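Local coordinates for protein putative gamma-glutamylcyclotransferase YkqA (Bacillus subtilis, PDB 2QIK) that is a putative gamma-glutamylcyclotransferase that probably cleaves gamma-glutamyl amines by cyclising the glutamyl group, at residues Asn126-Gly134 / Tyr226-Val234; Arg166-Ala177 / Gln236-Tyr247. All coordinates share one frame; numbering follows the deposited sequence. Where two conformers were deposited one is given.

Overall arrangement
The chain first builds the five-stranded antiparallel sheet of strands 3-7 to 90-98; both contacts are made by residues that come later. Contact 1 starts at strand 128-132 and closes a loop of 91 residues when strand 224-234 comes back alongside it, bringing the three-stranded sheet of 128-132, 185-193 and 154-161 up against the 212-221/224-234 pair. Contact 2 starts inside that loop, at the hairpin 164-171/174-180, and closes beyond it, where residues 236-247 run from the end of strand 224-234 into helix 245-258. The two closures therefore cross rather than nest. They touch where V234 packs on T168 and L169, with centres about 21 Å apart.

Contact 1: Asn126-Gly134 / Tyr226-Val234; sequences NPIYYFAYG and YKDCLTFLV
Y129 and L230 join the strands through their backbones: L230 N donates to Y129 O at 2.8 Å, and F131 N returns a nearly straight bond to L230 O. These flank the parallel bridge between Y130 and L230, while the two strand segments cross at -38°. Past the bridge side chains take over. T231 holds OG1 anti to its own N (chi1 -164°), which sets the hydroxyl beside the neighbouring strand to donate to F131 O at 2.9 Å. Y133 reaches further still, its OH giving a hydrogen bond to F232 O at 2.7 Å; T231 OG1 and that same carbonyl oxygen both lie at the edge of the Y133 ring. Y130 swings its ring back so that CE1 meets the edge of the F232 ring, 3.7 Å from F232 CE1. At the other end Y226 CE1 comes over one face of the Y129 ring, the planes 43° apart, and Y129 OH is hydrogen-bonded to R192 NE. A water bridges Y129 N and D228 O, at the bend between 226-227 and 229-234. Strand 185-193 pairs with the other edge of 128-132, and strand 154-161 touches Y129, F131 and Y226; strand 212-221 is the hairpin partner of 224-234.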
loop_
_atom_site.group_PDB
_atom_site.type_symbol
_atom_site.label_atom_id
_atom_site.label_comp_id
_atom_site.label_asym_id
_atom_site.label_seq_id
_atom_site.Cartn_x
_atom_site.Cartn_y
_atom_site.Cartn_z
ATOM N N ASN A 126 15.260 8.191 -4.679
ATOM C CA ASN A 126 15.065 9.554 -5.201
ATOM C C ASN A 126 15.100 9.484 -6.728
ATOM O O ASN A 126 16.096 9.026 -7.256
ATOM C CB ASN A 126 16.218 10.475 -4.678
ATOM C CG ASN A 126 16.011 11.948 -4.926
ATOM O OD1 ASN A 126 17.035 12.695 -5.242
ATOM N ND2 ASN A 126 14.871 12.418 -4.744
ATOM N N PRO A 127 14.051 9.890 -7.434
ATOM C CA PRO A 127 12.812 10.407 -6.908
ATOM C C PRO A 127 11.911 9.303 -6.354
ATOM O O PRO A 127 12.188 8.116 -6.508
ATOM C CB PRO A 127 12.144 10.977 -8.158
ATOM C CG PRO A 127 12.622 10.120 -9.243
ATOM C CD PRO A 127 14.064 9.836 -8.914
ATOM N N ILE A 128 10.816 9.726 -5.751
ATOM C CA ILE A 128 9.724 8.903 -5.338
ATOM C C ILE A 128 8.544 9.177 -6.319
ATOM O O ILE A 128 8.269 10.361 -6.548
ATOM C CB ILE A 128 9.327 9.340 -3.929
ATOM C CG1 ILE A 128 10.461 9.065 -2.914
ATOM C CG2 ILE A 128 8.039 8.668 -3.468
ATOM C CD1 ILE A 128 10.841 7.573 -2.739
ATOM N N TYR A 129 7.856 8.133 -6.803
ATOM C CA TYR A 129 6.608 8.317 -7.545
ATOM C C TYR A 129 5.519 8.054 -6.499
ATOM O O TYR A 129 5.350 6.949 -6.000
ATOM C CB TYR A 129 6.575 7.337 -8.706
ATOM C CG TYR A 129 7.511 7.822 -9.778
ATOM C CD1 TYR A 129 7.118 8.847 -10.636
ATOM C CD2 TYR A 129 8.804 7.356 -9.879
ATOM C CE1 TYR A 129 7.981 9.355 -11.597
ATOM C CE2 TYR A 129 9.676 7.886 -10.790
ATOM C CZ TYR A 129 9.279 8.842 -11.655
ATOM O OH TYR A 129 10.166 9.359 -12.576
ATOM N N TYR A 130 4.791 9.105 -6.165
ATOM C CA TYR A 130 3.804 9.169 -5.099
ATOM C C TYR A 130 2.401 9.249 -5.696
ATOM O O TYR A 130 2.072 10.186 -6.432
ATOM C CB TYR A 130 4.057 10.359 -4.178
ATOM C CG TYR A 130 2.933 10.628 -3.199
ATOM C CD1 TYR A 130 2.453 9.638 -2.390
ATOM C CD2 TYR A 130 2.336 11.855 -3.155
ATOM C CE1 TYR A 130 1.354 9.841 -1.591
ATOM C CE2 TYR A 130 1.238 12.108 -2.324
ATOM C CZ TYR A 130 0.753 11.068 -1.551
ATOM O OH TYR A 130 -0.363 11.269 -0.779
ATOM N N PHE A 131 1.576 8.242 -5.371
ATOM C CA PHE A 131 0.188 8.135 -5.886
ATOM C C PHE A 131 -0.815 8.638 -4.835
ATOM O O PHE A 131 -0.921 8.037 -3.743
ATOM C CB PHE A 131 -0.091 6.706 -6.252
ATOM C CG PHE A 131 -1.422 6.469 -6.856
ATOM C CD1 PHE A 131 -1.757 6.873 -8.145
ATOM C CD2 PHE A 131 -2.409 5.797 -6.155
ATOM C CE1 PHE A 131 -3.045 6.647 -8.682
ATOM C CE2 PHE A 131 -3.695 5.652 -6.724
ATOM C CZ PHE A 131 -3.961 6.025 -7.945
ATOM N N ALA A 132 -1.474 9.731 -5.163
ATOM C CA ALA A 132 -2.461 10.324 -4.301
ATOM C C ALA A 132 -3.847 10.089 -4.876
ATOM O O ALA A 132 -4.082 10.356 -6.064
ATOM C CB ALA A 132 -2.215 11.888 -4.266
ATOM N N TYR A 133 -4.785 9.712 -4.030
ATOM C CA TYR A 133 -6.147 9.369 -4.436
ATOM C C TYR A 133 -7.207 10.166 -3.689
ATOM O O TYR A 133 -8.397 9.990 -3.947
ATOM C CB TYR A 133 -6.374 7.866 -4.290
ATOM C CG TYR A 133 -6.131 7.359 -2.880
ATOM C CD1 TYR A 133 -4.927 6.827 -2.538
ATOM C CD2 TYR A 133 -7.072 7.511 -1.894
ATOM C CE1 TYR A 133 -4.650 6.420 -1.204
ATOM C CE2 TYR A 133 -6.839 7.113 -0.623
ATOM C CZ TYR A 133 -5.619 6.590 -0.252
ATOM O OH TYR A 133 -5.480 6.213 1.041
ATOM N N GLY A 134 -6.804 11.003 -2.756
ATOM C CA GLY A 134 -7.740 11.805 -2.015
ATOM C C GLY A 134 -7.316 13.260 -1.936
ATOM O O GLY A 134 -7.072 13.859 -2.926
ATOM N N TYR A 226 4.307 2.555 -14.143
ATOM C CA TYR A 226 5.191 2.948 -13.062
ATOM C C TYR A 226 5.110 1.921 -11.920
ATOM O O TYR A 226 4.018 1.638 -11.400
ATOM C CB TYR A 226 4.780 4.346 -12.514
ATOM C CG TYR A 226 5.070 5.451 -13.518
ATOM C CD1 TYR A 226 6.277 6.141 -13.419
ATOM C CD2 TYR A 226 4.154 5.799 -14.471
ATOM C CE1 TYR A 226 6.580 7.212 -14.298
ATOM C CE2 TYR A 226 4.453 6.798 -15.377
ATOM C CZ TYR A 226 5.661 7.472 -15.254
ATOM O OH TYR A 226 5.995 8.491 -16.108
ATOM N N LYS A 227 6.252 1.425 -11.510
ATOM C CA LYS A 227 6.326 0.286 -10.529
ATOM C C LYS A 227 6.703 0.786 -9.135
ATOM O O LYS A 227 7.510 1.688 -8.961
ATOM C CB LYS A 227 7.444 -0.661 -10.941
ATOM C CG LYS A 227 7.132 -1.312 -12.282
ATOM C CD LYS A 227 8.202 -2.186 -12.771
ATOM C CE LYS A 227 7.796 -2.748 -14.122
ATOM N NZ LYS A 227 6.425 -3.351 -14.285
ATOM N N ASP A 228 6.094 0.181 -8.120
ATOM C CA ASP A 228 6.482 0.475 -6.740
ATOM C C ASP A 228 6.260 1.926 -6.407
ATOM O O ASP A 228 7.067 2.541 -5.737
ATOM C CB ASP A 228 7.875 -0.023 -6.429
ATOM C CG ASP A 228 7.935 -1.499 -6.263
ATOM O OD1 ASP A 228 9.062 -2.064 -6.428
ATOM O OD2 ASP A 228 6.953 -2.198 -5.972
ATOM N N CYS A 229 5.125 2.487 -6.858
ATOM C CA CYS A 229 4.740 3.840 -6.488
ATOM C C CYS A 229 4.292 3.819 -5.018
ATOM O O CYS A 229 3.624 2.891 -4.564
ATOM C CB CYS A 229 3.580 4.307 -7.315
ATOM S SG CYS A 229 3.945 4.366 -9.059
ATOM N N LEU A 230 4.721 4.818 -4.259
ATOM C CA LEU A 230 4.286 4.968 -2.866
ATOM C C LEU A 230 2.875 5.485 -2.797
ATOM O O LEU A 230 2.479 6.404 -3.514
ATOM C CB LEU A 230 5.161 6.006 -2.217
ATOM C CG LEU A 230 4.796 6.470 -0.783
ATOM C CD1 LEU A 230 4.966 5.287 0.176
ATOM C CD2 LEU A 230 5.604 7.582 -0.360
ATOM N N THR A 231 2.080 4.882 -1.907
ATOM C CA THR A 231 0.801 5.423 -1.493
ATOM C C THR A 231 0.628 5.170 -0.009
ATOM O O THR A 231 1.547 4.669 0.624
ATOM C CB THR A 231 -0.303 4.839 -2.416
ATOM O OG1 THR A 231 -1.485 5.635 -2.262
ATOM C CG2 THR A 231 -0.657 3.441 -2.099
ATOM N N PHE A 232 -0.508 5.586 0.556
ATOM C CA PHE A 232 -0.763 5.376 1.957
ATOM C C PHE A 232 -2.120 4.759 2.095
ATOM O O PHE A 232 -3.069 5.135 1.385
ATOM C CB PHE A 232 -0.680 6.701 2.749
ATOM C CG PHE A 232 0.680 7.272 2.788
ATOM C CD1 PHE A 232 1.106 8.121 1.797
ATOM C CD2 PHE A 232 1.578 6.912 3.783
ATOM C CE1 PHE A 232 2.383 8.608 1.787
ATOM C CE2 PHE A 232 2.852 7.408 3.802
ATOM C CZ PHE A 232 3.260 8.252 2.790
ATOM N N LEU A 233 -2.218 3.742 2.981
ATOM C CA LEU A 233 -3.509 2.968 3.166
ATOM C C LEU A 233 -3.876 2.937 4.643
ATOM O O LEU A 233 -2.998 2.916 5.498
ATOM C CB LEU A 233 -3.370 1.540 2.620
ATOM C CG LEU A 233 -2.990 1.449 1.151
ATOM C CD1 LEU A 233 -2.669 0.008 0.794
ATOM C CD2 LEU A 233 -4.041 2.070 0.260
ATOM N N VAL A 234 -5.186 2.992 4.910
ATOM C CA VAL A 234 -5.672 2.997 6.265
ATOM C C VAL A 234 -5.368 1.699 6.968
ATOM O O VAL A 234 -5.540 0.611 6.434
ATOM C CB VAL A 234 -7.192 3.262 6.268
ATOM C CG1 VAL A 234 -7.817 3.084 7.632
ATOM C CG2 VAL A 234 -7.484 4.643 5.782
HETATM O O HOH W 1 8.625 5.393 -6.245
#

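Contact 2: Arg166-Ala177 / Gln236-Tyr247; sequences RFTLKREDGSRA and QKEAEIAPPQHY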
loop_
_atom_site.group_PDB
_atom_site.type_symbol
_atom_site.label_atom_id
_atom_site.label_comp_id
_atom_site.label_asym_id
_atom_site.label_seq_id
_atom_site.Cartn_x
_atom_site.Cartn_y
_atom_site.Cartn_z
ATOM N N ARG A 166 -12.395 4.362 -0.992
ATOM C CA ARG A 166 -13.439 4.226 0.014
ATOM C C ARG A 166 -13.081 4.990 1.260
ATOM O O ARG A 166 -11.927 5.283 1.494
ATOM C CB ARG A 166 -13.603 2.755 0.351
ATOM C CG ARG A 166 -14.131 1.926 -0.747
ATOM C CD ARG A 166 -14.633 0.594 -0.262
ATOM N NE ARG A 166 -15.039 -0.284 -1.359
ATOM C CZ ARG A 166 -16.244 -0.203 -1.946
ATOM N NH1 ARG A 166 -17.163 0.634 -1.501
ATOM N NH2 ARG A 166 -16.522 -0.987 -2.943
ATOM N N PHE A 167 -14.067 5.337 2.071
ATOM C CA PHE A 167 -13.910 6.279 3.167
ATOM C C PHE A 167 -13.963 5.502 4.487
ATOM O O PHE A 167 -14.992 5.471 5.152
ATOM C CB PHE A 167 -14.955 7.383 3.030
ATOM C CG PHE A 167 -14.665 8.188 1.828
ATOM C CD1 PHE A 167 -14.980 7.762 0.553
ATOM C CD2 PHE A 167 -13.909 9.320 1.975
ATOM C CE1 PHE A 167 -14.514 8.474 -0.550
ATOM C CE2 PHE A 167 -13.505 10.053 0.904
ATOM C CZ PHE A 167 -13.755 9.615 -0.348
ATOM N N THR A 168 -12.840 4.837 4.801
ATOM C CA THR A 168 -12.794 3.839 5.842
ATOM C C THR A 168 -12.083 4.298 7.119
ATOM O O THR A 168 -12.087 3.539 8.095
ATOM C CB THR A 168 -12.069 2.611 5.336
ATOM O OG1 THR A 168 -10.714 2.962 5.137
ATOM C CG2 THR A 168 -12.613 2.045 4.047
ATOM N N LEU A 169 -11.470 5.473 7.140
ATOM C CA LEU A 169 -10.835 5.990 8.370
ATOM C C LEU A 169 -11.878 6.747 9.126
ATOM O O LEU A 169 -12.402 7.727 8.623
ATOM C CB LEU A 169 -9.653 6.914 8.059
ATOM C CG LEU A 169 -8.930 7.357 9.311
ATOM C CD1 LEU A 169 -8.080 6.327 9.886
ATOM C CD2 LEU A 169 -8.084 8.597 8.986
ATOM N N LYS A 170 -12.201 6.303 10.321
ATOM C CA LYS A 170 -13.230 7.015 11.060
ATOM C C LYS A 170 -12.615 8.079 11.986
ATOM O O LYS A 170 -11.748 7.825 12.811
ATOM C CB LYS A 170 -14.127 6.002 11.721
ATOM C CG LYS A 170 -15.235 6.613 12.556
ATOM C CD LYS A 170 -14.665 7.103 13.883
ATOM C CE LYS A 170 -13.852 6.092 14.676
ATOM N NZ LYS A 170 -14.730 4.914 14.888
ATOM N N ARG A 171 -13.127 9.279 11.823
ATOM C CA ARG A 171 -12.777 10.397 12.686
ATOM C C ARG A 171 -14.073 10.983 13.233
ATOM O O ARG A 171 -15.185 10.673 12.812
ATOM C CB ARG A 171 -11.980 11.463 11.916
ATOM C CG ARG A 171 -10.657 10.986 11.342
ATOM C CD ARG A 171 -9.795 10.301 12.297
ATOM N NE ARG A 171 -8.413 10.767 12.225
ATOM C CZ ARG A 171 -7.373 10.073 12.649
ATOM N NH1 ARG A 171 -7.549 8.856 13.118
ATOM N NH2 ARG A 171 -6.149 10.579 12.547
ATOM N N GLU A 172 -13.899 11.871 14.191
ATOM C CA GLU A 172 -15.073 12.425 14.853
ATOM C C GLU A 172 -15.940 13.222 13.900
ATOM O O GLU A 172 -17.194 13.189 14.050
ATOM C CB GLU A 172 -14.649 13.202 16.126
ATOM C CG GLU A 172 -13.921 12.332 17.169
ATOM C CD GLU A 172 -13.322 13.112 18.362
ATOM O OE1 GLU A 172 -13.745 12.893 19.560
ATOM O OE2 GLU A 172 -12.390 13.956 18.140
ATOM N N ASP A 173 -15.345 13.897 12.903
ATOM C CA ASP A 173 -16.079 14.770 11.994
ATOM C C ASP A 173 -16.509 14.081 10.699
ATOM O O ASP A 173 -17.120 14.688 9.858
ATOM C CB ASP A 173 -15.276 16.038 11.703
ATOM C CG ASP A 173 -13.982 15.764 11.003
ATOM O OD1 ASP A 173 -13.295 16.712 10.551
ATOM O OD2 ASP A 173 -13.535 14.619 10.869
ATOM N N GLY A 174 -16.321 12.790 10.594
ATOM C CA GLY A 174 -16.523 12.103 9.363
ATOM C C GLY A 174 -15.334 11.245 8.992
ATOM O O GLY A 174 -14.359 11.173 9.715
ATOM N N SER A 175 -15.373 10.660 7.834
ATOM C CA SER A 175 -14.361 9.747 7.348
ATOM C C SER A 175 -13.203 10.442 6.610
ATOM O O SER A 175 -13.265 11.653 6.281
ATOM C CB SER A 175 -15.011 8.859 6.326
ATOM O OG SER A 175 -15.442 9.632 5.249
ATOM N N ARG A 176 -12.099 9.720 6.448
ATOM C CA ARG A 176 -11.071 10.055 5.460
ATOM C C ARG A 176 -10.922 8.897 4.481
ATOM O O ARG A 176 -11.352 7.774 4.742
ATOM C CB ARG A 176 -9.738 10.402 6.124
ATOM C CG ARG A 176 -9.873 11.518 7.190
ATOM C CD ARG A 176 -10.196 12.818 6.636
ATOM N NE ARG A 176 -10.143 13.883 7.601
ATOM C CZ ARG A 176 -11.090 14.186 8.454
ATOM N NH1 ARG A 176 -12.174 13.486 8.555
ATOM N NH2 ARG A 176 -10.917 15.207 9.303
ATOM N N ALA A 177 -10.293 9.177 3.363
ATOM C CA ALA A 177 -10.157 8.279 2.252
ATOM C C ALA A 177 -9.143 7.159 2.464
ATOM O O ALA A 177 -8.238 7.258 3.261
ATOM C CB ALA A 177 -9.841 9.016 1.004
ATOM N N GLN A 236 -6.699 0.871 10.349
ATOM C CA GLN A 236 -7.904 0.341 11.000
ATOM C C GLN A 236 -9.138 0.760 10.184
ATOM O O GLN A 236 -9.656 1.889 10.301
ATOM C CB GLN A 236 -7.975 1.007 12.353
ATOM C CG GLN A 236 -6.997 0.637 13.509
ATOM C CD GLN A 236 -5.453 0.839 13.359
ATOM O OE1 GLN A 236 -4.810 2.009 13.447
ATOM N NE2 GLN A 236 -4.804 -0.363 13.295
ATOM N N LYS A 237 -9.584 -0.134 9.312
ATOM C CA LYS A 237 -10.619 0.221 8.362
ATOM C C LYS A 237 -11.992 0.015 9.057
ATOM O O LYS A 237 -12.162 -0.966 9.745
ATOM C CB LYS A 237 -10.513 -0.655 7.141
ATOM C CG LYS A 237 -9.167 -0.439 6.372
ATOM C CD LYS A 237 -9.139 -1.181 5.124
ATOM C CE LYS A 237 -7.744 -1.407 4.559
ATOM N NZ LYS A 237 -7.068 -0.166 4.148
ATOM N N GLU A 238 -12.890 0.952 8.857
ATOM C CA GLU A 238 -14.223 0.866 9.365
ATOM C C GLU A 238 -15.227 0.966 8.217
ATOM O O GLU A 238 -14.868 1.310 7.083
ATOM C CB GLU A 238 -14.390 1.949 10.451
ATOM C CG GLU A 238 -13.344 1.803 11.564
ATOM C CD GLU A 238 -13.387 2.490 12.976
ATOM O OE1 GLU A 238 -14.465 2.526 13.650
ATOM O OE2 GLU A 238 -12.234 2.860 13.459
ATOM N N ALA A 239 -16.503 0.623 8.472
ATOM C CA ALA A 239 -17.557 0.856 7.473
ATOM C C ALA A 239 -17.559 2.315 7.055
ATOM O O ALA A 239 -17.302 3.209 7.825
ATOM C CB ALA A 239 -18.908 0.433 7.917
ATOM N N GLU A 240 -17.883 2.538 5.788
ATOM C CA GLU A 240 -17.776 3.870 5.221
ATOM C C GLU A 240 -18.833 4.802 5.792
ATOM O O GLU A 240 -20.041 4.491 5.883
ATOM C CB GLU A 240 -17.913 3.825 3.705
ATOM C CG GLU A 240 -16.843 3.056 2.972
ATOM C CD GLU A 240 -16.938 3.355 1.472
ATOM O OE1 GLU A 240 -16.511 4.454 0.995
ATOM O OE2 GLU A 240 -17.535 2.500 0.706
ATOM N N ILE A 241 -18.413 6.005 6.116
ATOM C CA ILE A 241 -19.256 7.113 6.437
ATOM C C ILE A 241 -18.830 8.320 5.614
ATOM O O ILE A 241 -17.730 8.352 5.098
ATOM C CB ILE A 241 -19.315 7.438 7.929
ATOM C CG1 ILE A 241 -18.022 7.964 8.448
ATOM C CG2 ILE A 241 -19.724 6.239 8.738
ATOM C CD1 ILE A 241 -18.124 8.345 9.927
ATOM N N ALA A 242 -19.668 9.330 5.514
ATOM C CA ALA A 242 -19.364 10.476 4.705
ATOM C C ALA A 242 -18.155 11.278 5.228
ATOM O O ALA A 242 -17.965 11.411 6.443
ATOM C CB ALA A 242 -20.555 11.413 4.628
ATOM N N PRO A 243 -17.380 11.826 4.300
ATOM C CA PRO A 243 -16.307 12.714 4.704
ATOM C C PRO A 243 -16.865 14.092 5.152
ATOM O O PRO A 243 -17.988 14.481 4.784
ATOM C CB PRO A 243 -15.485 12.900 3.405
ATOM C CG PRO A 243 -16.469 12.683 2.290
ATOM C CD PRO A 243 -17.432 11.644 2.832
ATOM N N PRO A 244 -16.120 14.808 5.983
ATOM C CA PRO A 244 -16.586 16.151 6.325
ATOM C C PRO A 244 -16.446 17.059 5.098
ATOM O O PRO A 244 -15.667 16.820 4.200
ATOM C CB PRO A 244 -15.660 16.566 7.465
ATOM C CG PRO A 244 -14.474 15.766 7.253
ATOM C CD PRO A 244 -14.818 14.519 6.572
ATOM N N GLN A 245 -17.193 18.169 5.089
ATOM C CA GLN A 245 -17.326 18.976 3.906
ATOM C C GLN A 245 -16.050 19.612 3.415
ATOM O O GLN A 245 -15.805 19.656 2.258
ATOM C CB GLN A 245 -18.355 20.120 4.198
ATOM C CG GLN A 245 -18.724 21.179 3.153
ATOM C CD GLN A 245 -19.984 21.969 3.583
ATOM O OE1 GLN A 245 -20.051 23.192 3.398
ATOM N NE2 GLN A 245 -20.993 21.254 4.169
ATOM N N HIS A 246 -15.267 20.154 4.309
ATOM C CA HIS A 246 -14.040 20.868 3.990
ATOM C C HIS A 246 -13.102 19.910 3.230
ATOM O O HIS A 246 -12.620 20.232 2.086
ATOM C CB HIS A 246 -13.501 21.397 5.372
ATOM C CG HIS A 246 -12.736 20.369 6.198
ATOM N ND1 HIS A 246 -13.333 19.289 6.818
ATOM C CD2 HIS A 246 -11.401 20.221 6.440
ATOM C CE1 HIS A 246 -12.428 18.552 7.427
ATOM N NE2 HIS A 246 -11.245 19.088 7.215
ATOM N N TYR A 247 -12.909 18.721 3.816
ATOM C CA TYR A 247 -12.092 17.612 3.238
ATOM C C TYR A 247 -12.667 17.130 1.903
ATOM O O TYR A 247 -11.940 16.973 0.967
ATOM C CB TYR A 247 -12.022 16.491 4.241
ATOM C CG TYR A 247 -11.270 15.255 3.806
ATOM C CD1 TYR A 247 -9.885 15.232 3.718
ATOM C CD2 TYR A 247 -11.964 14.117 3.483
ATOM C CE1 TYR A 247 -9.227 14.065 3.301
ATOM C CE2 TYR A 247 -11.353 12.986 3.079
ATOM C CZ TYR A 247 -9.981 12.961 2.974
ATOM O OH TYR A 247 -9.414 11.801 2.572
HETATM O O HOH W 2 -15.464 5.351 8.029
HETATM O O HOH W 3 -10.657 4.122 11.520
HETATM O O HOH W 4 -14.782 2.614 16.056
HETATM O O HOH W 5 -8.886 17.345 8.061
#
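The beta hairpin 166-177 is wrapped here by an extended connection that ends in a helix N-terminus, with P244 at the N-cap. At the start of the wrap, E238 N donates to T168 O at 2.8 Å, on a lone pair in the carbonyl plane. E240 then reaches back with an extended side chain and divides its carboxylate: OE1 takes F167 N on its anti side, while OE2 takes R166 NH1 at 2.9 Å in a salt bridge, the guanidinium standing nearly perpendicular to the carboxylate. OE1 also bonds to H270, so backbone, arginine and histidine together fix the group's rotation. K170, its chain bent, brings NZ to E238 OE1 at 2.7 Å from above the carboxylate plane.

Farther along, S175 N donates to A242 O, and in one of the two modelled conformers of this serine OG donates to I241 O at 2.6 Å. G174 lies close against the connection, its CA 3.3 Å from A242 O.

The helix start is met by R176. Its CD sits over the centre of the Y247 ring, 3.5 Å from the centroid in a CH-pi contact, and P244 CG lies over one face of its guanidinium. That guanidinium grips D173 end-on, NH1 to OD2 and NH2 to OD1. Y247 OH accepts A177 N at 2.9 Å and also bonds to a bound citrate, probably from the crystallisation liquor. Helix 261-273 covers F167.

The hairpin itself carries a classic beta bulge, with T168 and L169 sharing R176 as their partner across it, and closes through R171 to G174 in the type I turn of a tight two-residue beta hairpin.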